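Local coordinates for endoglucanase (Thermotoga maritima, PDB 1VHO), which probably acts as an aminopeptidase of the M42 family that uses two divalent metal cations, despite its endoglucanase name, at residues S29-V34 and G48-Y53; Y197-V202 and L209-G214; G8-E13 and L180-E185. All blocks are in the same frame, centred on the assembly; numbering follows the deposited sequence.

Contact 1 (S29-V34 and G48-Y53); sequences SYIKSV and GSLIGY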
loop_
_atom_site.group_PDB
_atom_site.type_symbol
_atom_site.label_atom_id
_atom_site.label_comp_id
_atom_site.label_asym_id
_atom_site.label_seq_id
_atom_site.Cartn_x
_atom_site.Cartn_y
_atom_site.Cartn_z
ATOM N N SER A 29 0.815 -12.537 -5.633
ATOM C CA SER A 29 1.347 -13.378 -6.721
ATOM C C SER A 29 2.111 -12.526 -7.707
ATOM O O SER A 29 3.171 -12.921 -8.217
ATOM C CB SER A 29 0.184 -14.077 -7.483
ATOM O OG SER A 29 0.770 -14.803 -8.554
ATOM N N TYR A 30 1.578 -11.315 -7.998
ATOM C CA TYR A 30 2.322 -10.427 -8.911
ATOM C C TYR A 30 3.659 -10.004 -8.299
ATOM O O TYR A 30 4.696 -10.029 -8.981
ATOM C CB TYR A 30 1.457 -9.177 -9.186
ATOM C CG TYR A 30 2.109 -8.100 -10.032
ATOM C CD1 TYR A 30 2.947 -7.159 -9.393
ATOM C CD2 TYR A 30 1.976 -8.020 -11.382
ATOM C CE1 TYR A 30 3.572 -6.159 -10.130
ATOM C CE2 TYR A 30 2.587 -7.017 -12.140
ATOM C CZ TYR A 30 3.393 -6.093 -11.480
ATOM O OH TYR A 30 4.017 -5.125 -12.230
ATOM N N ILE A 31 3.644 -9.559 -7.037
ATOM C CA ILE A 31 4.902 -9.090 -6.410
ATOM C C ILE A 31 5.897 -10.243 -6.328
ATOM O O ILE A 31 7.069 -10.032 -6.629
ATOM C CB ILE A 31 4.642 -8.523 -5.004
ATOM C CG1 ILE A 31 3.704 -7.303 -5.126
ATOM C CG2 ILE A 31 5.926 -8.186 -4.260
ATOM C CD1 ILE A 31 3.141 -6.879 -3.770
ATOM N N LYS A 32 5.422 -11.436 -5.977
ATOM C CA LYS A 32 6.321 -12.598 -5.926
ATOM C C LYS A 32 7.024 -12.798 -7.247
ATOM O O LYS A 32 8.258 -12.992 -7.332
ATOM C CB LYS A 32 5.566 -13.851 -5.483
ATOM C CG LYS A 32 6.410 -15.108 -5.459
ATOM C CD LYS A 32 5.610 -16.307 -4.948
ATOM C CE LYS A 32 6.515 -17.548 -4.893
ATOM N NZ LYS A 32 7.170 -17.793 -6.220
ATOM N N SER A 33 6.302 -12.684 -8.366
ATOM C CA SER A 33 6.925 -12.854 -9.670
ATOM C C SER A 33 7.888 -11.759 -10.066
ATOM O O SER A 33 8.898 -12.064 -10.782
ATOM C CB SER A 33 5.795 -13.033 -10.696
ATOM O OG SER A 33 6.271 -13.400 -11.951
ATOM N N VAL A 34 7.618 -10.488 -9.702
ATOM C CA VAL A 34 8.555 -9.456 -10.134
ATOM C C VAL A 34 9.794 -9.475 -9.216
ATOM O O VAL A 34 10.845 -9.004 -9.702
ATOM C CB VAL A 34 7.882 -8.066 -10.075
ATOM C CG1 VAL A 34 8.831 -6.944 -10.435
ATOM C CG2 VAL A 34 6.671 -8.045 -11.019
ATOM N N GLY A 48 -0.916 -15.164 4.117
ATOM C CA GLY A 48 -0.718 -14.734 2.745
ATOM C C GLY A 48 0.273 -13.592 2.540
ATOM O O GLY A 48 0.407 -13.130 1.394
ATOM N N SER A 49 1.036 -13.238 3.560
ATOM C CA SER A 49 2.040 -12.162 3.418
ATOM C C SER A 49 3.238 -12.729 2.686
ATOM O O SER A 49 3.423 -13.976 2.662
ATOM C CB SER A 49 2.463 -11.571 4.743
ATOM O OG SER A 49 1.436 -10.858 5.419
ATOM N N LEU A 50 4.034 -11.901 2.029
ATOM C CA LEU A 50 5.183 -12.355 1.298
ATOM C C LEU A 50 6.463 -11.710 1.851
ATOM O O LEU A 50 6.467 -10.495 2.094
ATOM C CB LEU A 50 5.022 -12.019 -0.198
ATOM C CG LEU A 50 6.201 -12.347 -1.106
ATOM C CD1 LEU A 50 6.252 -13.840 -1.435
ATOM C CD2 LEU A 50 6.122 -11.557 -2.417
ATOM N N ILE A 51 7.475 -12.507 2.134
ATOM C CA ILE A 51 8.761 -11.978 2.637
ATOM C C ILE A 51 9.862 -12.326 1.660
ATOM O O ILE A 51 10.082 -13.524 1.364
ATOM C CB ILE A 51 9.129 -12.468 4.054
ATOM C CG1 ILE A 51 8.163 -11.917 5.090
ATOM C CG2 ILE A 51 10.574 -11.986 4.403
ATOM C CD1 ILE A 51 6.805 -12.603 5.197
ATOM N N GLY A 52 10.493 -11.327 1.041
ATOM C CA GLY A 52 11.587 -11.602 0.079
ATOM C C GLY A 52 12.885 -11.626 0.910
ATOM O O GLY A 52 13.037 -10.684 1.736
ATOM N N TYR A 53 13.771 -12.563 0.682
ATOM C CA TYR A 53 15.025 -12.600 1.461
ATOM C C TYR A 53 16.238 -12.477 0.558
ATOM O O TYR A 53 16.394 -13.222 -0.421
ATOM C CB TYR A 53 15.099 -13.881 2.295
ATOM C CG TYR A 53 16.451 -14.132 2.930
ATOM C CD1 TYR A 53 16.984 -13.205 3.811
ATOM C CD2 TYR A 53 17.203 -15.262 2.644
ATOM C CE1 TYR A 53 18.205 -13.400 4.417
ATOM C CE2 TYR A 53 18.439 -15.480 3.255
ATOM C CZ TYR A 53 18.920 -14.543 4.140
ATOM O OH TYR A 53 20.144 -14.698 4.758
#
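The rings flank the contact of Leu-50 with Ile-31 and Lys-32 and take no direct part in it. On the helix, the Tyr-30 ring has Val-34 CG2 over one face, 3.7 Å above its plane and displaced toward the rim, with the reservation that Val-34 was modelled in two conformers. The hydroxyl of the same tyrosine hydrogen-bonds to Glu-13 OE1. At the far end of the strand segment, the Tyr-53 ring stacks on that of Tyr-197. The contact proper is made by one leucine against one turn of helix. Leu-50 CG is anti to its own N (chi1 176°), which carries the CD2 methyl to the helix backbone, where it lies 3.6 Å from Lys-32 N. The same methyl meets Ile-31 CG2 at 3.8 Å, the two side chains sliding past each other in opposite directions. Lys-32 adds only its root, with CB 3.9 Å from Leu-50 CD2, while the chain, extended as far as CE and bent only at its last torsion, leads the amino group away toward a long, weak ion pair with Glu-36 OE2. In the fold, helix 25-35 packs here on strand 50-54, next to the outermost strand 41-44 of the mixed sheet at the core of the catalytic α/β domain. Ala-42 and Thr-44 of that edge strand also touch Leu-50, and Phe-200 of the strand on its other flank touches Ile-31. No hydrogen bond crosses between the segments, and their closest CA atoms, those of Lys-32 and Leu-50, are 7.3 Å apart. Immediately before Leu-50, Ser-49 OG is hydrogen-bonded both to Val-202 N and to OE2 of Glu-205, a predicted metal ligand, consistent with a second-shell position for this serine.

Contact 2 (Y197-V202 and L209-G214); sequences YVVFSV and LGALTG
This is apolar helix-on-sheet packing, in which Val-199, flanked by Tyr-197 and Ser-201 of an inner strand, meets Ala-211 and Leu-212 of the short helix 208-213. The axes of strand 197-201 and helix 209-213 approach to 8.6 Å at 111°, so the helix runs across the strand. With Val-199 CG1 anti to the backbone N (chi1 -178°), that methyl reaches Ala-211 CB at 3.9 Å. Its other methyl, CG2, lies 4.0 Å from Leu-212 CD1, and the valine and leucine side chains cross at about a right angle. The same CD1 is 4.2 Å from Tyr-197 CB, while the tyrosine hydroxyl hydrogen-bonds to Lys-61 NZ. At the other end, Ser-201 OG rests 3.6 Å from Ala-211 CB. Side chains of Ser-201 and the predicted metal ligand Glu-205 approach to about 3 Å, and a cacodylate ion, probably from the crystallisation liquor, lies about as near the serine side chain, consistent with an accessible pocket. The strand thus ends beside the predicted proton acceptor Glu-204, consistent with the dinuclear active site of M42 metallopeptidases, which lies at the C-terminal ends of the central strands.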
loop_
_atom_site.group_PDB
_atom_site.type_symbol
_atom_site.label_atom_id
_atom_site.label_comp_id
_atom_site.label_asym_id
_atom_site.label_seq_id
_atom_site.Cartn_x
_atom_site.Cartn_y
_atom_site.Cartn_z
ATOM N N TYR A 197 15.431 -8.269 4.525
ATOM C CA TYR A 197 14.153 -8.947 4.523
ATOM C C TYR A 197 13.096 -7.903 4.113
ATOM O O TYR A 197 13.003 -6.868 4.765
ATOM C CB TYR A 197 13.774 -9.522 5.870
ATOM C CG TYR A 197 14.727 -10.617 6.334
ATOM C CD1 TYR A 197 15.970 -10.260 6.867
ATOM C CD2 TYR A 197 14.406 -11.958 6.181
ATOM C CE1 TYR A 197 16.859 -11.225 7.272
ATOM C CE2 TYR A 197 15.310 -12.934 6.594
ATOM C CZ TYR A 197 16.504 -12.567 7.158
ATOM O OH TYR A 197 17.417 -13.507 7.597
ATOM N N VAL A 198 12.403 -8.191 3.020
ATOM C CA VAL A 198 11.402 -7.228 2.501
ATOM C C VAL A 198 10.044 -7.831 2.714
ATOM O O VAL A 198 9.718 -8.881 2.125
ATOM C CB VAL A 198 11.753 -6.897 1.054
ATOM C CG1 VAL A 198 10.793 -5.883 0.515
ATOM C CG2 VAL A 198 13.186 -6.335 0.961
ATOM N N VAL A 199 9.192 -7.144 3.484
ATOM C CA VAL A 199 7.916 -7.724 3.875
ATOM C C VAL A 199 6.688 -6.994 3.326
ATOM O O VAL A 199 6.522 -5.793 3.521
ATOM C CB VAL A 199 7.857 -7.691 5.418
ATOM C CG1 VAL A 199 6.563 -8.320 5.948
ATOM C CG2 VAL A 199 9.098 -8.336 6.043
ATOM N N PHE A 200 5.884 -7.744 2.601
ATOM C CA PHE A 200 4.634 -7.285 2.001
ATOM C C PHE A 200 3.499 -7.924 2.811
ATOM O O PHE A 200 3.099 -9.084 2.605
ATOM C CB PHE A 200 4.582 -7.694 0.515
ATOM C CG PHE A 200 5.756 -7.211 -0.306
ATOM C CD1 PHE A 200 6.904 -7.993 -0.418
ATOM C CD2 PHE A 200 5.727 -5.986 -0.946
ATOM C CE1 PHE A 200 7.986 -7.555 -1.184
ATOM C CE2 PHE A 200 6.809 -5.513 -1.680
ATOM C CZ PHE A 200 7.951 -6.325 -1.806
ATOM N N SER A 201 2.958 -7.190 3.756
ATOM C CA SER A 201 1.957 -7.630 4.690
ATOM C C SER A 201 0.508 -7.508 4.261
ATOM O O SER A 201 0.062 -6.434 3.858
ATOM C CB SER A 201 2.098 -6.774 5.989
ATOM O OG SER A 201 1.390 -7.382 7.053
ATOM N N VAL A 202 -0.225 -8.614 4.498
ATOM C CA VAL A 202 -1.663 -8.572 4.180
ATOM C C VAL A 202 -2.434 -8.118 5.402
ATOM O O VAL A 202 -1.915 -8.025 6.524
ATOM C CB VAL A 202 -2.172 -9.931 3.678
ATOM C CG1 VAL A 202 -1.447 -10.317 2.403
ATOM C CG2 VAL A 202 -1.952 -10.994 4.777
ATOM N N LEU A 209 5.964 -7.150 12.775
ATOM C CA LEU A 209 6.831 -8.238 13.253
ATOM C C LEU A 209 6.137 -9.582 13.067
ATOM O O LEU A 209 6.760 -10.577 12.681
ATOM C CB LEU A 209 7.197 -8.071 14.726
ATOM C CG LEU A 209 8.636 -8.172 15.189
ATOM C CD1 LEU A 209 8.719 -8.577 16.667
ATOM C CD2 LEU A 209 9.515 -9.079 14.350
ATOM N N GLY A 210 4.837 -9.655 13.380
ATOM C CA GLY A 210 4.112 -10.907 13.186
ATOM C C GLY A 210 4.120 -11.335 11.732
ATOM O O GLY A 210 4.227 -12.520 11.398
ATOM N N ALA A 211 4.033 -10.363 10.789
ATOM C CA ALA A 211 4.069 -10.815 9.386
ATOM C C ALA A 211 5.424 -11.436 9.097
ATOM O O ALA A 211 5.561 -12.486 8.482
ATOM C CB ALA A 211 3.813 -9.634 8.445
ATOM N N LEU A 212 6.483 -10.709 9.441
ATOM C CA LEU A 212 7.830 -11.209 9.180
ATOM C C LEU A 212 8.090 -12.575 9.812
ATOM O O LEU A 212 8.591 -13.461 9.121
ATOM C CB LEU A 212 8.845 -10.192 9.714
ATOM C CG LEU A 212 10.298 -10.656 9.798
ATOM C CD1 LEU A 212 10.843 -10.998 8.425
ATOM C CD2 LEU A 212 11.144 -9.546 10.447
ATOM N N THR A 213 7.682 -12.769 11.068
ATOM C CA THR A 213 7.952 -14.041 11.747
ATOM C C THR A 213 7.059 -15.175 11.305
ATOM O O THR A 213 7.345 -16.344 11.589
ATOM C CB THR A 213 7.983 -13.942 13.272
ATOM O OG1 THR A 213 6.792 -13.340 13.771
ATOM C CG2 THR A 213 9.169 -13.078 13.724
ATOM N N GLY A 214 6.066 -14.883 10.451
ATOM C CA GLY A 214 5.214 -15.945 9.909
ATOM C C GLY A 214 5.996 -16.684 8.833
ATOM O O GLY A 214 5.560 -17.728 8.334
#

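Contact 3 (G8-E13 and L180-E185); sequences GKLLME and LVKVLE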
loop_
_atom_site.group_PDB
_atom_site.type_symbol
_atom_site.label_atom_id
_atom_site.label_comp_id
_atom_site.label_asym_id
_atom_site.label_seq_id
_atom_site.Cartn_x
_atom_site.Cartn_y
_atom_site.Cartn_z
ATOM N N GLY A 8 7.157 4.141 -13.235
ATOM C CA GLY A 8 5.763 4.582 -13.471
ATOM C C GLY A 8 4.901 3.421 -13.885
ATOM O O GLY A 8 3.750 3.238 -13.386
ATOM N N LYS A 9 5.391 2.597 -14.800
ATOM C CA LYS A 9 4.622 1.426 -15.246
ATOM C C LYS A 9 4.409 0.411 -14.121
ATOM O O LYS A 9 3.337 -0.189 -14.059
ATOM C CB LYS A 9 5.272 0.729 -16.437
ATOM C CG LYS A 9 4.490 -0.478 -16.955
ATOM C CD LYS A 9 3.065 -0.090 -17.364
ATOM C CE LYS A 9 2.628 -0.891 -18.604
ATOM N NZ LYS A 9 1.752 -2.043 -18.191
ATOM N N LEU A 10 5.410 0.173 -13.278
ATOM C CA LEU A 10 5.291 -0.757 -12.159
ATOM C C LEU A 10 4.182 -0.267 -11.208
ATOM O O LEU A 10 3.407 -1.064 -10.683
ATOM C CB LEU A 10 6.606 -0.842 -11.365
ATOM C CG LEU A 10 6.586 -1.555 -10.004
ATOM C CD1 LEU A 10 6.286 -3.027 -10.128
ATOM C CD2 LEU A 10 7.972 -1.364 -9.339
ATOM N N LEU A 11 4.204 1.039 -10.920
ATOM C CA LEU A 11 3.178 1.634 -10.057
ATOM C C LEU A 11 1.799 1.500 -10.699
ATOM O O LEU A 11 0.865 1.188 -9.923
ATOM C CB LEU A 11 3.526 3.103 -9.791
ATOM C CG LEU A 11 4.770 3.295 -8.889
ATOM C CD1 LEU A 11 5.168 4.782 -8.892
ATOM C CD2 LEU A 11 4.474 2.829 -7.462
HETATM N N MSE A 12 1.630 1.759 -11.972
HETATM C CA MSE A 12 0.292 1.582 -12.583
HETATM C C MSE A 12 -0.185 0.147 -12.515
HETATM O O MSE A 12 -1.358 -0.152 -12.138
HETATM C CB MSE A 12 0.357 2.084 -14.047
HETATM C CG MSE A 12 0.383 3.612 -14.097
HETATM SE SE MSE A 12 0.184 4.162 -15.933
HETATM C CE MSE A 12 1.879 3.648 -16.589
ATOM N N GLU A 13 0.731 -0.817 -12.715
ATOM C CA GLU A 13 0.329 -2.221 -12.677
ATOM C C GLU A 13 -0.063 -2.610 -11.240
ATOM O O GLU A 13 -1.062 -3.317 -11.092
ATOM C CB GLU A 13 1.411 -3.180 -13.203
ATOM C CG GLU A 13 1.669 -2.958 -14.689
ATOM C CD GLU A 13 2.560 -4.031 -15.325
ATOM O OE1 GLU A 13 3.200 -4.868 -14.686
ATOM O OE2 GLU A 13 2.625 -4.015 -16.563
ATOM N N LEU A 180 9.577 -1.105 -2.405
ATOM C CA LEU A 180 10.294 -2.315 -1.966
ATOM C C LEU A 180 10.701 -3.203 -3.123
ATOM O O LEU A 180 11.777 -3.852 -3.051
ATOM C CB LEU A 180 9.492 -3.029 -0.875
ATOM C CG LEU A 180 9.236 -2.152 0.385
ATOM C CD1 LEU A 180 8.680 -3.037 1.495
ATOM C CD2 LEU A 180 10.567 -1.519 0.853
ATOM N N VAL A 181 9.873 -3.233 -4.175
ATOM C CA VAL A 181 10.280 -4.039 -5.369
ATOM C C VAL A 181 11.540 -3.405 -5.970
ATOM O O VAL A 181 12.516 -4.139 -6.298
ATOM C CB VAL A 181 9.140 -4.049 -6.409
ATOM C CG1 VAL A 181 9.652 -4.592 -7.760
ATOM C CG2 VAL A 181 8.005 -4.953 -5.899
ATOM N N LYS A 182 11.547 -2.080 -6.076
ATOM C CA LYS A 182 12.717 -1.365 -6.650
ATOM C C LYS A 182 13.946 -1.526 -5.756
ATOM O O LYS A 182 15.083 -1.606 -6.264
ATOM C CB LYS A 182 12.392 0.096 -6.922
ATOM C CG LYS A 182 11.365 0.327 -8.047
ATOM C CD LYS A 182 11.841 -0.162 -9.414
ATOM C CE LYS A 182 12.870 0.754 -10.031
ATOM N NZ LYS A 182 13.257 0.326 -11.393
ATOM N N VAL A 183 13.780 -1.538 -4.435
ATOM C CA VAL A 183 14.969 -1.751 -3.575
ATOM C C VAL A 183 15.665 -3.073 -3.956
ATOM O O VAL A 183 16.889 -3.162 -4.054
ATOM C CB VAL A 183 14.553 -1.865 -2.100
ATOM C CG1 VAL A 183 15.715 -2.304 -1.197
ATOM C CG2 VAL A 183 14.021 -0.526 -1.596
ATOM N N LEU A 184 14.876 -4.150 -4.099
ATOM C CA LEU A 184 15.469 -5.455 -4.449
ATOM C C LEU A 184 16.166 -5.382 -5.787
ATOM O O LEU A 184 17.298 -5.883 -5.946
ATOM C CB LEU A 184 14.394 -6.544 -4.402
ATOM C CG LEU A 184 13.877 -6.869 -2.987
ATOM C CD1 LEU A 184 12.643 -7.751 -3.064
ATOM C CD2 LEU A 184 14.941 -7.609 -2.167
ATOM N N GLU A 185 15.579 -4.690 -6.763
ATOM C CA GLU A 185 16.215 -4.531 -8.054
ATOM C C GLU A 185 17.543 -3.804 -7.908
ATOM O O GLU A 185 18.560 -4.271 -8.428
ATOM C CB GLU A 185 15.305 -3.827 -9.061
ATOM C CG GLU A 185 15.986 -3.667 -10.414
ATOM C CD GLU A 185 15.363 -2.596 -11.269
ATOM O OE1 GLU A 185 16.079 -2.074 -12.160
ATOM O OE2 GLU A 185 14.208 -2.231 -11.038
#
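Leu-10 and Val-181 bring the two helices together at a CA-CA distance of 9.0 Å, a spacing that leaves the contact entirely to side chains. Helix 171-187 covers one face of the central sheet of this α/β fold, and helix 7-16 packs on the outside of that helix. Helix 171-187 sits directly on strand 195-201 through Leu-180 and Leu-184, and Leu-10 reaches it from the N-terminal helix. A single methyl does the touching. Leu-10 CD2 lies 4.0 Å from Val-181 CG1, the two side chains meeting at an oblique angle. It lies equally close, 4.0 Å, to Lys-182 CG, the leucine and lysine chains running past each other in opposite senses. Tyr-30 of helix 25-35 also touches Leu-10, and Val-34 and Ile-35 touch Val-181, so that helix adds to the same apolar packing. Lys-182 has a double use. Bends at chi2 (-63°) and chi3 (-75°) fold its chain so that the methylenes face Leu-10 while NZ turns back to its own helix and forms a salt bridge with Glu-185. With an alanine here CG, CD and NZ are gone, which would probably open a gap beside Leu-10 CD2 and leave the Glu-185 carboxylate without this charged mate. On helix 7-16 a comparable intrahelical salt bridge joins Lys-9 NZ to the anti lone pair of Glu-13 OE2 at 2.7 Å. In the Lys-182 pair, NZ instead approaches Glu-185 OE2 from the syn side, 2.8 Å away and 24° out of the carboxylate plane.

In the fold
Strand 195-201 connects contacts 1 and 2, whose centres are 11 Å apart. Beside it runs strand 50-54, paired through a probable hydrogen bond from Gly-52 N to Val-198 O (2.8 Å). Helices 25-35 and 208-213 cover opposite faces of this sheet. Contact 3 lies on the same side of the sheet as helix 25-35, farther out, and meets contact 1 where Ile-31 CG2 approaches Val-181 CG2 to 4.2 Å. Contact 3 also meets the strand of contact 2, where Leu-180 CB is 3.4 Å from Val-198 CG1. Proximity to the predicted metal site differs: contact 2 borders it directly, whereas the side chains of Leu-50 and Glu-205 are about 9 Å apart and contact 3 is remote.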